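Local coordinates for cystathionine gamma-lyase (PDB 1N8P), which belongs to the Cys/Met metabolism family of PLP-dependent enzymes and holds pyridoxal-5'-phosphate in pockets completed by neighbouring subunits of a tetramer, at residues 80-85 and 214-219; 84-89 and 194-199; 125-130 and 153-158; 159-164 and 173-178; 183-188 and 301-306. All coordinates share one frame; numbering follows the deposited sequence.

Contact 1: 80-85 and 214-219; sequences SATTAT and GVLATN. With PLP (pyridoxal-5'-phosphate), chain E.
Thr82 of helix 79-88 lies over Gly214 and Leu216 of strand 214-218, and these three residues bury most of the surface shared by the segments. The threonine divides its two branches between them. Its hydroxyl rests on the bare backbone of Gly214, with Thr82 OG1 3.5 Å from Gly214 C, while its methyl group, Thr82 CG2, packs 4.0 Å from Leu216 CB and equally close to Leu216 CD1. The methyl reaches the leucine because it stands opposite the backbone N of Thr82, which leaves OG1 beside that nitrogen (chi1 -63°). No hydrogen bond joins the segments: OG1 is bonded instead to Ser78 O, just before the helix segment. Leu216 extends the apolar patch to Leu227 of helix 221-234. The axes of helix segment 80-85 and strand 214-218 come within 7.4 Å, at 42°.

At the start of the helix segment, Ser80 takes part in the cofactor site. Ser80 N gives PLP O3P an almost straight bond of 2.9 Å (176°), and Ser80 OG bonds to the same phosphate oxygen. Gly79 N, Ser200 OG, and Tyr49 OH and Arg51 NH2 of the second subunit also bond to PLP. The chemistry is thus split: apolar packing, with the threonine hydroxyl satisfied by Ser78 O, seats the helix on the sheet, and its N-terminal end, whose dipole would favour an anion, grips the phosphate.

Contact 2: 84-89 and 194-199; sequences ATILQS and ADIVVH
Ile86 sends its terminal methyl between Ile196 and Val198, two residues on the same face of strand 196-200. The tighter of the two approaches is to the valine, with Ile86 CD1 3.6 Å from Val198 CG2; Ile86 CD1 also lies 4.1 Å from Ile196 CD1. Both encounters are tip to tip, so a single methyl carries the helix side of the contact. Its reach comes from an extended side chain: chi2 of Ile86 is -176°, which puts CD1 as far from CA as the branch allows and bridges backbones whose nearest CA atoms, those of Ile86 and Ile196, are 9.3 Å apart. Ile196 is likewise extended and meets the helix with its own CD1, whereas the shorter Val198 uses the branch that lies beside its backbone N. Val197, between them, points its side chain to the other face of the strand, as alternation demands.

Leu141 and Trp143 of strand 139-144 also pack on Ile86, and Val176 of strand 174-178 packs against both Ile196 and Val198. Near the end of the helix, Ser89 OG turns back to donate a 2.8 Å hydrogen bond to Ile86 O, tilted 29° from the carbonyl plane. That bond gives the Ser89 hydroxyl a backbone partner, away from the apolar contact. Across the interface itself no polar atom takes part: between these two segments the contact is purely aliphatic, with the side chain of Val198 about 7 Å from PLP.

Contact 3: 125-130 and 153-158; sequences NDLLND and KVTDIQ
Leu127 and Thr155 meet through methyl groups, with Leu127 CD2 4.3 Å from Thr155 CG2. At the outer end of the contact the amide end of Asn125 points at the lysine chain of Lys153, its OD1 4.3 Å from Lys153 CE. Both approaches are loose and no hydrogen bond crosses between the segments; the charged end of Lys153 is engaged in a salt bridge from NZ to Asp101.

One shell further out, each segment is shaped by its own polar bonds. Asn129 ND2 donates to Asp126 OD2 at 2.7 Å, arriving on the syn side of the carboxylate but 26° out of its plane, which ties down the turn at the start of helix 127-134. On the other side Asp156 occupies the N-cap position: its OD1 accepts a weak bond from Gln158 N, 3.0 Å long, and another bond from Lys159 N, while OD2 forms a salt bridge with Lys297. Gln298 secures the backbone on both sides of this residue, bonding to Thr155 O and Ile157 N. Leu127 and Thr155 also rest on Ile144. Beside helix 127-134, the N-capped helix 157-167 thus starts the crossover of the beta-alpha-beta unit between strands 139-144 and 174-178.

Contact 4: 159-164 and 173-178; sequences KVADLI and VILVVD. With PLP (pyridoxal-5'-phosphate), chain E.
This is apolar helix-on-sheet packing within a beta-alpha-beta unit, in which helix 157-167 connects strand 139-144 to its parallel neighbour 174-178. Helix segment 159-164 and strand 174-178 run nearly antiparallel, at 163°, with their axes 9.4 Å apart at closest approach. Two side chains dominate, Ile164 from the helix and Leu175 from the strand.

Leu175 spreads its two methyls under the helix. Leu175 CD1 lies 3.7 Å from Val160 CG1, the two side chains crossing at about a right angle, while Leu175 CD2 sits against Ala161, 4.0 Å from Ala161 CB and as close to its CA. With CG opposite the backbone N, chi1 of Leu175 (175°) carries the fork toward the helix, and chi2 (68°) then turns the two methyls. Ile164 works with both branches: Ile164 CG2 is 3.7 Å from Val173 CG1, and Ile164 CD1 continues to Leu175 CB at 4.1 Å. Val173 therefore fills the end of the interface where the chain enters the strand.

The packing continues onto strand 139-144, with Ile164 on Val142 and Leu175 on Ile144, and onto helix 127-134, where Val160 meets Leu127 and Leu128. At the far end of the strand Asp178 leaves the packing for the cofactor. Its OD2 is 3.7 Å from PLP N1 and its OD1 is 3.5 Å from PLP C2A; OD1 is also bonded to Thr180 OG1, which steadies the carboxylate. A crossover whose second strand delivers an aspartate beside the pyridine nitrogen is characteristic of the large domain of fold-type I PLP enzymes.

Contact 5: 183-188 and 301-306; sequences SPYISN and DALGGG
Tyr185 and Ile186 pack on a loop through Leu303 and Gly305. The loop segment begins at Asp301, where the backbone takes a positive phi and the carboxylate forms a salt bridge through OD2 with Arg258 of helix 253-271. Ala302, also at positive phi, turns its side chain from the contact to Tyr292 and Leu296.

Leu303 then faces helix 183-186. Its CD1 lies 3.7 Å from Tyr185 CE2, approaching the ring obliquely, and its CB is 4.2 Å from Ile186 CD1. The other branch of the isoleucine, CG2, touches the backbone at 3.7 Å from Leu303 O, an oxygen that accepts a hydrogen bond from His299 ND1. The Tyr185 ring also makes an edge-to-face contact with Phe8.

The chain continues through three glycines. At Gly305 the bare backbone receives the tip of Ile186, with Ile186 CD1 3.7 Å from Gly305 CA and 4.0 Å from Gly305 N; an extended side chain (chi2 -180°) carries the methyl this far. At phi 112° and psi -159°, a CB on Gly305 would press on the carbonyl O of Gly304, so the conformation calls for glycine; Gly305 O is bonded to Tyr283 OH. Gly306 pairs by its backbone with Val372 and leads into strand 307-312.

Arg300 adds polar ties to the backbone of Tyr185 and Ile186, and Val257 packs on both side chains. The contact thus joins a short, weakly bonded helix that follows strand 174-178 of the cofactor-binding sheet to the loop entering the smaller sheet, consistent with the interface between the large and C-terminal domains of fold-type I PLP enzymes.

Overall arrangement
Contacts 1, 2 and 4 converge on the seven-stranded sheet. Contacts 1 and 2, with centres about 5 Å apart, share helix 79-88 and reach the neighbouring strands 214-218 and 196-200; contact 4, about 12 Å from contact 2 between centres, adds strand 174-178, tied to 196-200 by the bond from Val177 N to Ile196 O. Contacts 1 and 4 both touch PLP, through Ser80 at the phosphate and Asp178 near the ring. Contact 3 shares helix 157-167 with contact 4, about 10 Å away between centres. Contact 5, centred 18 to 21 Å from the others, touches contact 2 where Pro184 packs on His199.

Contact 1: 80-85 and 214-219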
# COMPACT_ATOMS: atom_id res chain seq x y z
N SER A 80 0.69 -0.48 -23.24
CA SER A 80 0.57 0.65 -24.16
C SER A 80 1.74 1.63 -24.16
O SER A 80 2.17 2.08 -25.22
CB SER A 80 -0.72 1.41 -23.89
OG SER A 80 -1.81 0.56 -24.08
N ALA A 81 2.21 1.99 -22.98
CA ALA A 81 3.33 2.92 -22.85
C ALA A 81 4.60 2.27 -23.40
O ALA A 81 5.47 2.96 -23.93
CB ALA A 81 3.52 3.27 -21.39
N THR A 82 4.67 0.95 -23.27
CA THR A 82 5.79 0.13 -23.70
C THR A 82 5.83 -0.00 -25.21
O THR A 82 6.91 -0.13 -25.81
CB THR A 82 5.70 -1.28 -23.06
OG1 THR A 82 5.79 -1.16 -21.64
CG2 THR A 82 6.81 -2.16 -23.53
N THR A 83 4.66 0.01 -25.83
CA THR A 83 4.58 -0.08 -27.28
C THR A 83 4.88 1.32 -27.78
O THR A 83 5.46 1.50 -28.86
CB THR A 83 3.16 -0.44 -27.71
OG1 THR A 83 2.88 -1.80 -27.36
CG2 THR A 83 2.99 -0.25 -29.20
N ALA A 84 4.49 2.30 -26.98
CA ALA A 84 4.68 3.70 -27.31
C ALA A 84 6.13 4.11 -27.35
O ALA A 84 6.55 4.82 -28.26
CB ALA A 84 3.92 4.59 -26.33
N THR A 85 6.89 3.69 -26.35
CA THR A 85 8.29 4.03 -26.29
C THR A 85 8.99 3.41 -27.50
O THR A 85 9.88 4.01 -28.09
CB THR A 85 8.91 3.52 -24.99
OG1 THR A 85 8.15 4.06 -23.91
CG2 THR A 85 10.39 3.95 -24.85
N GLY A 214 3.71 -2.54 -17.83
CA GLY A 214 4.19 -3.23 -19.02
C GLY A 214 5.71 -3.39 -18.95
O GLY A 214 6.41 -2.59 -18.32
N VAL A 215 6.24 -4.43 -19.56
CA VAL A 215 7.69 -4.59 -19.59
C VAL A 215 8.19 -5.22 -20.88
O VAL A 215 7.48 -6.01 -21.50
CB VAL A 215 8.22 -5.45 -18.42
CG1 VAL A 215 7.99 -4.73 -17.14
CG2 VAL A 215 7.56 -6.83 -18.42
N LEU A 216 9.41 -4.86 -21.27
CA LEU A 216 10.01 -5.42 -22.46
C LEU A 216 11.35 -5.98 -22.04
O LEU A 216 11.85 -5.71 -20.92
CB LEU A 216 10.15 -4.34 -23.55
CG LEU A 216 11.32 -3.38 -23.87
CD1 LEU A 216 10.79 -1.95 -24.14
CD2 LEU A 216 12.33 -3.35 -22.76
N ALA A 217 11.90 -6.82 -22.91
CA ALA A 217 13.22 -7.40 -22.70
C ALA A 217 13.90 -7.53 -24.07
O ALA A 217 13.23 -7.74 -25.10
CB ALA A 217 13.10 -8.75 -22.03
N THR A 218 15.22 -7.35 -24.08
CA THR A 218 16.04 -7.48 -25.28
C THR A 218 17.48 -7.76 -24.89
O THR A 218 17.94 -7.40 -23.80
CB THR A 218 16.07 -6.23 -26.15
OG1 THR A 218 16.63 -5.16 -25.40
CG2 THR A 218 14.68 -5.84 -26.58
N ASN A 219 18.18 -8.41 -25.81
CA ASN A 219 19.58 -8.79 -25.66
C ASN A 219 20.44 -7.75 -26.33
O ASN A 219 21.63 -7.66 -26.08
CB ASN A 219 19.77 -10.15 -26.31
CG ASN A 219 19.20 -11.26 -25.49
OD1 ASN A 219 18.76 -12.27 -26.01
ND2 ASN A 219 19.24 -11.09 -24.19
N1 PLP E . -1.65 -6.00 -25.38
C2 PLP E . -2.26 -7.21 -25.15
C2A PLP E . -1.84 -8.34 -26.08
C3 PLP E . -3.25 -7.25 -24.03
O3 PLP E . -3.77 -8.48 -23.85
C4 PLP E . -3.52 -6.07 -23.26
C4A PLP E . -4.55 -6.11 -22.16
C5 PLP E . -2.78 -4.83 -23.62
C6 PLP E . -1.87 -4.84 -24.66
C5A PLP E . -3.00 -3.58 -22.76
O4P PLP E . -2.07 -3.45 -21.70
P PLP E . -2.11 -2.19 -20.78
O1P PLP E . -1.20 -2.53 -19.72
O2P PLP E . -3.54 -2.07 -20.30
O3P PLP E . -1.73 -1.11 -21.68

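Contact 2: 84-89 and 194-199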
# COMPACT_ATOMS: atom_id res chain seq x y z
N ALA A 84 4.49 2.30 -26.98
CA ALA A 84 4.68 3.70 -27.31
C ALA A 84 6.13 4.11 -27.35
O ALA A 84 6.55 4.82 -28.26
CB ALA A 84 3.92 4.59 -26.33
N THR A 85 6.89 3.69 -26.35
CA THR A 85 8.29 4.03 -26.29
C THR A 85 8.99 3.41 -27.50
O THR A 85 9.88 4.01 -28.09
CB THR A 85 8.91 3.52 -24.99
OG1 THR A 85 8.15 4.06 -23.91
CG2 THR A 85 10.39 3.95 -24.85
N ILE A 86 8.55 2.21 -27.87
CA ILE A 86 9.16 1.54 -29.00
C ILE A 86 8.86 2.28 -30.32
O ILE A 86 9.73 2.43 -31.17
CB ILE A 86 8.68 0.08 -29.13
CG1 ILE A 86 9.02 -0.71 -27.86
CG2 ILE A 86 9.37 -0.58 -30.32
CD1 ILE A 86 8.65 -2.23 -27.94
N LEU A 87 7.63 2.74 -30.49
CA LEU A 87 7.31 3.44 -31.70
C LEU A 87 7.97 4.82 -31.79
O LEU A 87 8.31 5.28 -32.88
CB LEU A 87 5.81 3.58 -31.84
CG LEU A 87 5.07 2.26 -32.05
CD1 LEU A 87 3.58 2.48 -31.95
CD2 LEU A 87 5.41 1.67 -33.39
N GLN A 88 8.16 5.50 -30.66
CA GLN A 88 8.76 6.82 -30.71
C GLN A 88 10.28 6.74 -30.77
O GLN A 88 10.94 7.76 -30.94
CB GLN A 88 8.30 7.67 -29.51
CG GLN A 88 8.92 7.31 -28.17
CD GLN A 88 8.05 7.75 -26.98
OE1 GLN A 88 8.51 7.75 -25.82
NE2 GLN A 88 6.80 8.12 -27.25
N SER A 89 10.82 5.54 -30.63
CA SER A 89 12.26 5.35 -30.70
C SER A 89 12.59 5.18 -32.18
O SER A 89 13.76 5.17 -32.57
CB SER A 89 12.70 4.10 -29.91
OG SER A 89 12.43 2.88 -30.61
N ALA A 194 13.93 -12.49 -32.50
CA ALA A 194 12.98 -11.44 -32.19
C ALA A 194 13.91 -10.45 -31.54
O ALA A 194 14.82 -10.85 -30.81
CB ALA A 194 11.92 -11.94 -31.19
N ASP A 195 13.73 -9.17 -31.81
CA ASP A 195 14.61 -8.18 -31.24
C ASP A 195 14.09 -7.64 -29.93
O ASP A 195 14.88 -7.21 -29.08
CB ASP A 195 14.84 -7.07 -32.25
CG ASP A 195 15.45 -7.57 -33.53
OD1 ASP A 195 16.60 -8.04 -33.49
OD2 ASP A 195 14.77 -7.52 -34.57
N ILE A 196 12.77 -7.69 -29.76
CA ILE A 196 12.16 -7.23 -28.52
C ILE A 196 10.92 -8.05 -28.17
O ILE A 196 10.14 -8.42 -29.05
CB ILE A 196 11.70 -5.74 -28.59
CG1 ILE A 196 12.73 -4.89 -29.31
CG2 ILE A 196 11.63 -5.16 -27.21
CD1 ILE A 196 12.37 -3.42 -29.32
N VAL A 197 10.77 -8.32 -26.87
CA VAL A 197 9.62 -9.05 -26.31
C VAL A 197 8.86 -8.05 -25.49
O VAL A 197 9.43 -7.46 -24.57
CB VAL A 197 10.00 -10.12 -25.32
CG1 VAL A 197 9.39 -11.43 -25.75
CG2 VAL A 197 11.49 -10.21 -25.20
N VAL A 198 7.59 -7.87 -25.80
CA VAL A 198 6.72 -6.93 -25.08
C VAL A 198 5.70 -7.71 -24.24
O VAL A 198 5.30 -8.81 -24.61
CB VAL A 198 5.95 -6.02 -26.05
CG1 VAL A 198 4.93 -5.25 -25.32
CG2 VAL A 198 6.89 -5.08 -26.73
N HIS A 199 5.30 -7.17 -23.10
CA HIS A 199 4.31 -7.82 -22.25
C HIS A 199 3.47 -6.78 -21.59
O HIS A 199 3.92 -5.68 -21.30
CB HIS A 199 4.92 -8.57 -21.11
CG HIS A 199 5.61 -9.83 -21.48
ND1 HIS A 199 4.96 -11.05 -21.47
CD2 HIS A 199 6.90 -10.09 -21.77
CE1 HIS A 199 5.84 -12.01 -21.73
NE2 HIS A 199 7.02 -11.45 -21.91

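Contact 3: 125-130 and 153-158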
# COMPACT_ATOMS: atom_id res chain seq x y z
N ASN A 125 -2.81 -9.47 -42.31
CA ASN A 125 -3.21 -10.72 -41.70
C ASN A 125 -2.32 -11.69 -42.47
O ASN A 125 -1.78 -11.31 -43.51
CB ASN A 125 -4.68 -10.96 -41.99
CG ASN A 125 -5.21 -12.18 -41.31
OD1 ASN A 125 -4.67 -13.28 -41.47
ND2 ASN A 125 -6.27 -12.01 -40.52
N ASP A 126 -2.13 -12.91 -41.97
CA ASP A 126 -1.28 -13.87 -42.69
C ASP A 126 0.05 -13.15 -42.95
O ASP A 126 0.29 -12.63 -44.04
CB ASP A 126 -1.95 -14.27 -44.01
CG ASP A 126 -1.33 -15.51 -44.65
OD1 ASP A 126 -1.19 -16.54 -43.96
OD2 ASP A 126 -1.00 -15.47 -45.86
N LEU A 127 0.91 -13.14 -41.94
CA LEU A 127 2.20 -12.47 -42.01
C LEU A 127 3.20 -13.01 -43.03
O LEU A 127 3.67 -12.27 -43.89
CB LEU A 127 2.84 -12.46 -40.63
CG LEU A 127 3.94 -11.43 -40.43
CD1 LEU A 127 3.40 -10.06 -40.76
CD2 LEU A 127 4.44 -11.47 -38.99
N LEU A 128 3.52 -14.31 -42.94
CA LEU A 128 4.49 -14.93 -43.85
C LEU A 128 4.23 -14.88 -45.35
O LEU A 128 5.09 -15.27 -46.12
CB LEU A 128 4.71 -16.38 -43.45
CG LEU A 128 5.38 -16.58 -42.08
CD1 LEU A 128 5.54 -18.05 -41.79
CD2 LEU A 128 6.74 -15.90 -42.08
N ASN A 129 3.08 -14.38 -45.79
CA ASN A 129 2.80 -14.29 -47.22
C ASN A 129 2.71 -12.86 -47.76
O ASN A 129 2.89 -12.63 -48.95
CB ASN A 129 1.51 -15.03 -47.55
CG ASN A 129 1.68 -16.53 -47.44
OD1 ASN A 129 2.44 -17.14 -48.18
ND2 ASN A 129 0.98 -17.13 -46.49
N ASP A 130 2.44 -11.90 -46.89
CA ASP A 130 2.33 -10.52 -47.35
C ASP A 130 3.46 -9.66 -46.85
O ASP A 130 3.58 -8.48 -47.22
CB ASP A 130 1.00 -9.94 -46.90
CG ASP A 130 -0.19 -10.74 -47.41
OD1 ASP A 130 0.00 -11.60 -48.30
OD2 ASP A 130 -1.31 -10.49 -46.92
N LYS A 153 -4.27 -17.55 -33.44
CA LYS A 153 -3.40 -17.98 -34.54
C LYS A 153 -1.92 -17.88 -34.19
O LYS A 153 -1.43 -16.82 -33.88
CB LYS A 153 -3.70 -17.12 -35.78
CG LYS A 153 -2.87 -17.45 -37.01
CD LYS A 153 -3.07 -16.46 -38.14
CE LYS A 153 -4.52 -16.43 -38.59
NZ LYS A 153 -5.44 -15.85 -37.55
N VAL A 154 -1.19 -18.98 -34.27
CA VAL A 154 0.22 -18.95 -33.94
C VAL A 154 1.06 -18.54 -35.13
O VAL A 154 0.75 -18.90 -36.25
CB VAL A 154 0.67 -20.34 -33.49
CG1 VAL A 154 2.16 -20.36 -33.26
CG2 VAL A 154 -0.06 -20.71 -32.22
N THR A 155 2.13 -17.78 -34.90
CA THR A 155 3.03 -17.32 -35.94
C THR A 155 4.46 -17.79 -35.66
O THR A 155 4.92 -17.84 -34.50
CB THR A 155 3.05 -15.76 -36.06
OG1 THR A 155 1.78 -15.28 -36.49
CG2 THR A 155 4.09 -15.31 -37.06
N ASP A 156 5.17 -18.16 -36.73
CA ASP A 156 6.55 -18.63 -36.61
C ASP A 156 7.55 -17.46 -36.54
O ASP A 156 7.97 -16.88 -37.55
CB ASP A 156 6.91 -19.56 -37.77
CG ASP A 156 8.14 -20.42 -37.48
OD1 ASP A 156 9.17 -19.88 -37.02
OD2 ASP A 156 8.06 -21.64 -37.70
N ILE A 157 7.93 -17.13 -35.31
CA ILE A 157 8.88 -16.05 -35.08
C ILE A 157 10.16 -16.18 -35.91
O ILE A 157 10.75 -15.18 -36.31
CB ILE A 157 9.21 -15.97 -33.57
CG1 ILE A 157 7.91 -15.75 -32.81
CG2 ILE A 157 10.18 -14.83 -33.29
CD1 ILE A 157 8.04 -15.81 -31.31
N GLN A 158 10.59 -17.42 -36.17
CA GLN A 158 11.80 -17.67 -36.94
C GLN A 158 11.59 -17.38 -38.43
O GLN A 158 12.36 -16.62 -39.03
CB GLN A 158 12.24 -19.12 -36.77
CG GLN A 158 13.63 -19.34 -37.25
CD GLN A 158 14.56 -18.39 -36.60
OE1 GLN A 158 15.07 -18.66 -35.52
NE2 GLN A 158 14.78 -17.26 -37.23

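Contact 4: 159-164 and 173-178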
# COMPACT_ATOMS: atom_id res chain seq x y z
N LYS A 159 10.56 -17.99 -39.02
CA LYS A 159 10.25 -17.72 -40.42
C LYS A 159 10.19 -16.20 -40.67
O LYS A 159 10.75 -15.70 -41.65
CB LYS A 159 8.92 -18.37 -40.83
CG LYS A 159 9.05 -19.84 -41.30
CD LYS A 159 7.71 -20.43 -41.68
CE LYS A 159 7.84 -21.73 -42.48
NZ LYS A 159 8.48 -22.90 -41.78
N VAL A 160 9.55 -15.45 -39.77
CA VAL A 160 9.46 -14.01 -39.94
C VAL A 160 10.79 -13.32 -39.70
O VAL A 160 11.11 -12.37 -40.41
CB VAL A 160 8.36 -13.38 -39.03
CG1 VAL A 160 8.43 -11.86 -39.08
CG2 VAL A 160 6.99 -13.83 -39.49
N ALA A 161 11.57 -13.74 -38.72
CA ALA A 161 12.86 -13.07 -38.49
C ALA A 161 13.71 -13.23 -39.76
O ALA A 161 14.34 -12.28 -40.23
CB ALA A 161 13.58 -13.69 -37.32
N ASP A 162 13.70 -14.45 -40.29
CA ASP A 162 14.43 -14.80 -41.49
C ASP A 162 13.93 -13.98 -42.66
O ASP A 162 14.71 -13.31 -43.31
CB ASP A 162 14.23 -16.28 -41.81
CG ASP A 162 15.06 -17.18 -40.93
OD1 ASP A 162 15.86 -16.63 -40.13
OD2 ASP A 162 14.90 -18.42 -41.07
N LEU A 163 12.63 -14.07 -42.92
CA LEU A 163 11.99 -13.34 -44.02
C LEU A 163 12.41 -11.88 -44.02
O LEU A 163 12.43 -11.24 -45.06
CB LEU A 163 10.48 -13.44 -43.88
CG LEU A 163 9.60 -13.23 -45.11
CD1 LEU A 163 9.86 -14.34 -46.11
CD2 LEU A 163 8.14 -13.24 -44.70
N ILE A 164 12.74 -11.35 -42.84
CA ILE A 164 13.14 -9.95 -42.72
C ILE A 164 14.58 -9.76 -43.18
O ILE A 164 14.89 -8.77 -43.85
CB ILE A 164 12.96 -9.44 -41.25
CG1 ILE A 164 11.47 -9.29 -40.93
CG2 ILE A 164 13.61 -8.10 -41.06
CD1 ILE A 164 11.18 -8.69 -39.58
N VAL A 173 15.63 -3.45 -39.58
CA VAL A 173 14.24 -3.71 -39.27
C VAL A 173 14.16 -4.61 -38.05
O VAL A 173 14.50 -5.79 -38.14
CB VAL A 173 13.52 -4.38 -40.46
CG1 VAL A 173 12.15 -4.91 -40.05
CG2 VAL A 173 13.36 -3.38 -41.57
N ILE A 174 13.74 -4.06 -36.91
CA ILE A 174 13.61 -4.84 -35.69
C ILE A 174 12.25 -5.53 -35.61
O ILE A 174 11.22 -4.97 -35.99
CB ILE A 174 13.78 -3.96 -34.43
CG1 ILE A 174 12.61 -2.98 -34.31
CG2 ILE A 174 15.09 -3.20 -34.49
CD1 ILE A 174 12.79 -1.99 -33.21
N LEU A 175 12.25 -6.75 -35.11
CA LEU A 175 11.04 -7.53 -34.94
C LEU A 175 10.61 -7.57 -33.46
O LEU A 175 11.37 -8.01 -32.59
CB LEU A 175 11.28 -8.97 -35.45
CG LEU A 175 10.19 -10.02 -35.28
CD1 LEU A 175 9.03 -9.66 -36.16
CD2 LEU A 175 10.72 -11.38 -35.63
N VAL A 176 9.40 -7.10 -33.17
CA VAL A 176 8.90 -7.14 -31.80
C VAL A 176 7.79 -8.18 -31.69
O VAL A 176 6.94 -8.26 -32.57
CB VAL A 176 8.33 -5.78 -31.37
CG1 VAL A 176 7.78 -5.89 -30.01
CG2 VAL A 176 9.41 -4.70 -31.40
N VAL A 177 7.82 -8.99 -30.63
CA VAL A 177 6.79 -10.01 -30.41
C VAL A 177 6.10 -9.82 -29.06
O VAL A 177 6.76 -9.79 -28.01
CB VAL A 177 7.36 -11.42 -30.47
CG1 VAL A 177 6.30 -12.42 -30.09
CG2 VAL A 177 7.83 -11.72 -31.86
N ASP A 178 4.76 -9.67 -29.12
CA ASP A 178 3.89 -9.48 -27.95
C ASP A 178 3.68 -10.86 -27.40
O ASP A 178 2.96 -11.64 -27.99
CB ASP A 178 2.53 -8.94 -28.38
CG ASP A 178 1.75 -8.34 -27.22
OD1 ASP A 178 1.56 -9.02 -26.19
OD2 ASP A 178 1.32 -7.18 -27.34
N1 PLP E . -1.65 -6.00 -25.38
C2 PLP E . -2.26 -7.21 -25.15
C2A PLP E . -1.84 -8.34 -26.08
C3 PLP E . -3.25 -7.25 -24.03
O3 PLP E . -3.77 -8.48 -23.85
C4 PLP E . -3.52 -6.07 -23.26
C4A PLP E . -4.55 -6.11 -22.16
C5 PLP E . -2.78 -4.83 -23.62
C6 PLP E . -1.87 -4.84 -24.66
C5A PLP E . -3.00 -3.58 -22.76
O4P PLP E . -2.07 -3.45 -21.70
P PLP E . -2.11 -2.19 -20.78
O1P PLP E . -1.20 -2.53 -19.72
O2P PLP E . -3.54 -2.07 -20.30
O3P PLP E . -1.73 -1.11 -21.68

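Contact 5: 183-188 and 301-306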
# COMPACT_ATOMS: atom_id res chain seq x y z
N SER A 183 3.10 -15.72 -21.85
CA SER A 183 3.96 -15.39 -20.70
C SER A 183 5.36 -16.03 -20.72
O SER A 183 5.56 -17.09 -21.27
CB SER A 183 3.34 -15.87 -19.43
OG SER A 183 3.85 -17.16 -19.19
N PRO A 184 6.34 -15.39 -20.06
CA PRO A 184 7.67 -15.98 -20.04
C PRO A 184 7.68 -17.51 -19.91
O PRO A 184 8.40 -18.19 -20.60
CB PRO A 184 8.33 -15.28 -18.84
CG PRO A 184 7.78 -13.87 -18.99
CD PRO A 184 6.31 -14.12 -19.30
N TYR A 185 6.84 -18.06 -19.04
CA TYR A 185 6.82 -19.49 -18.83
C TYR A 185 6.66 -20.38 -20.08
O TYR A 185 7.47 -21.25 -20.34
CB TYR A 185 5.72 -19.86 -17.79
CG TYR A 185 5.79 -21.32 -17.39
CD1 TYR A 185 6.94 -21.84 -16.81
CD2 TYR A 185 4.74 -22.20 -17.68
CE1 TYR A 185 7.08 -23.18 -16.52
CE2 TYR A 185 4.86 -23.56 -17.39
CZ TYR A 185 6.05 -24.04 -16.81
OH TYR A 185 6.24 -25.39 -16.53
N ILE A 186 5.59 -20.16 -20.83
CA ILE A 186 5.29 -20.95 -22.00
C ILE A 186 6.20 -20.69 -23.19
O ILE A 186 6.43 -21.59 -23.98
CB ILE A 186 3.82 -20.71 -22.48
CG1 ILE A 186 2.84 -21.17 -21.39
CG2 ILE A 186 3.56 -21.47 -23.83
CD1 ILE A 186 1.41 -20.98 -21.77
N SER A 187 6.72 -19.48 -23.34
CA SER A 187 7.55 -19.20 -24.48
C SER A 187 8.54 -18.06 -24.31
O SER A 187 8.34 -17.15 -23.51
CB SER A 187 6.66 -18.92 -25.67
OG SER A 187 7.44 -18.65 -26.82
N ASN A 188 9.60 -18.11 -25.10
CA ASN A 188 10.66 -17.10 -25.07
C ASN A 188 11.01 -16.66 -26.49
O ASN A 188 12.04 -17.10 -27.04
CB ASN A 188 11.91 -17.66 -24.39
CG ASN A 188 11.73 -17.82 -22.90
OD1 ASN A 188 12.48 -18.54 -22.26
ND2 ASN A 188 10.75 -17.12 -22.34
N ASP A 301 6.56 -27.45 -23.53
CA ASP A 301 5.77 -28.66 -23.38
C ASP A 301 4.53 -28.71 -24.25
O ASP A 301 3.70 -29.61 -24.13
CB ASP A 301 5.40 -28.84 -21.93
CG ASP A 301 6.60 -29.09 -21.07
OD1 ASP A 301 7.35 -30.03 -21.38
OD2 ASP A 301 6.81 -28.35 -20.09
N ALA A 302 4.45 -27.75 -25.16
CA ALA A 302 3.32 -27.62 -26.08
C ALA A 302 2.05 -27.14 -25.37
O ALA A 302 0.93 -27.51 -25.76
CB ALA A 302 3.09 -28.93 -26.80
N LEU A 303 2.23 -26.33 -24.31
CA LEU A 303 1.11 -25.81 -23.54
C LEU A 303 0.38 -24.80 -24.42
O LEU A 303 1.01 -23.94 -25.03
CB LEU A 303 1.62 -25.16 -22.25
CG LEU A 303 2.27 -26.09 -21.22
CD1 LEU A 303 2.99 -25.31 -20.12
CD2 LEU A 303 1.22 -26.96 -20.63
N GLY A 304 -0.95 -24.92 -24.48
CA GLY A 304 -1.73 -24.03 -25.33
C GLY A 304 -2.01 -22.67 -24.74
O GLY A 304 -2.35 -21.73 -25.44
N GLY A 305 -1.87 -22.56 -23.43
CA GLY A 305 -2.10 -21.27 -22.79
C GLY A 305 -3.34 -21.34 -21.92
O GLY A 305 -3.76 -22.43 -21.55
N GLY A 306 -3.91 -20.19 -21.61
CA GLY A 306 -5.11 -20.14 -20.79
C GLY A 306 -6.29 -19.54 -21.53
O GLY A 306 -7.38 -19.47 -20.98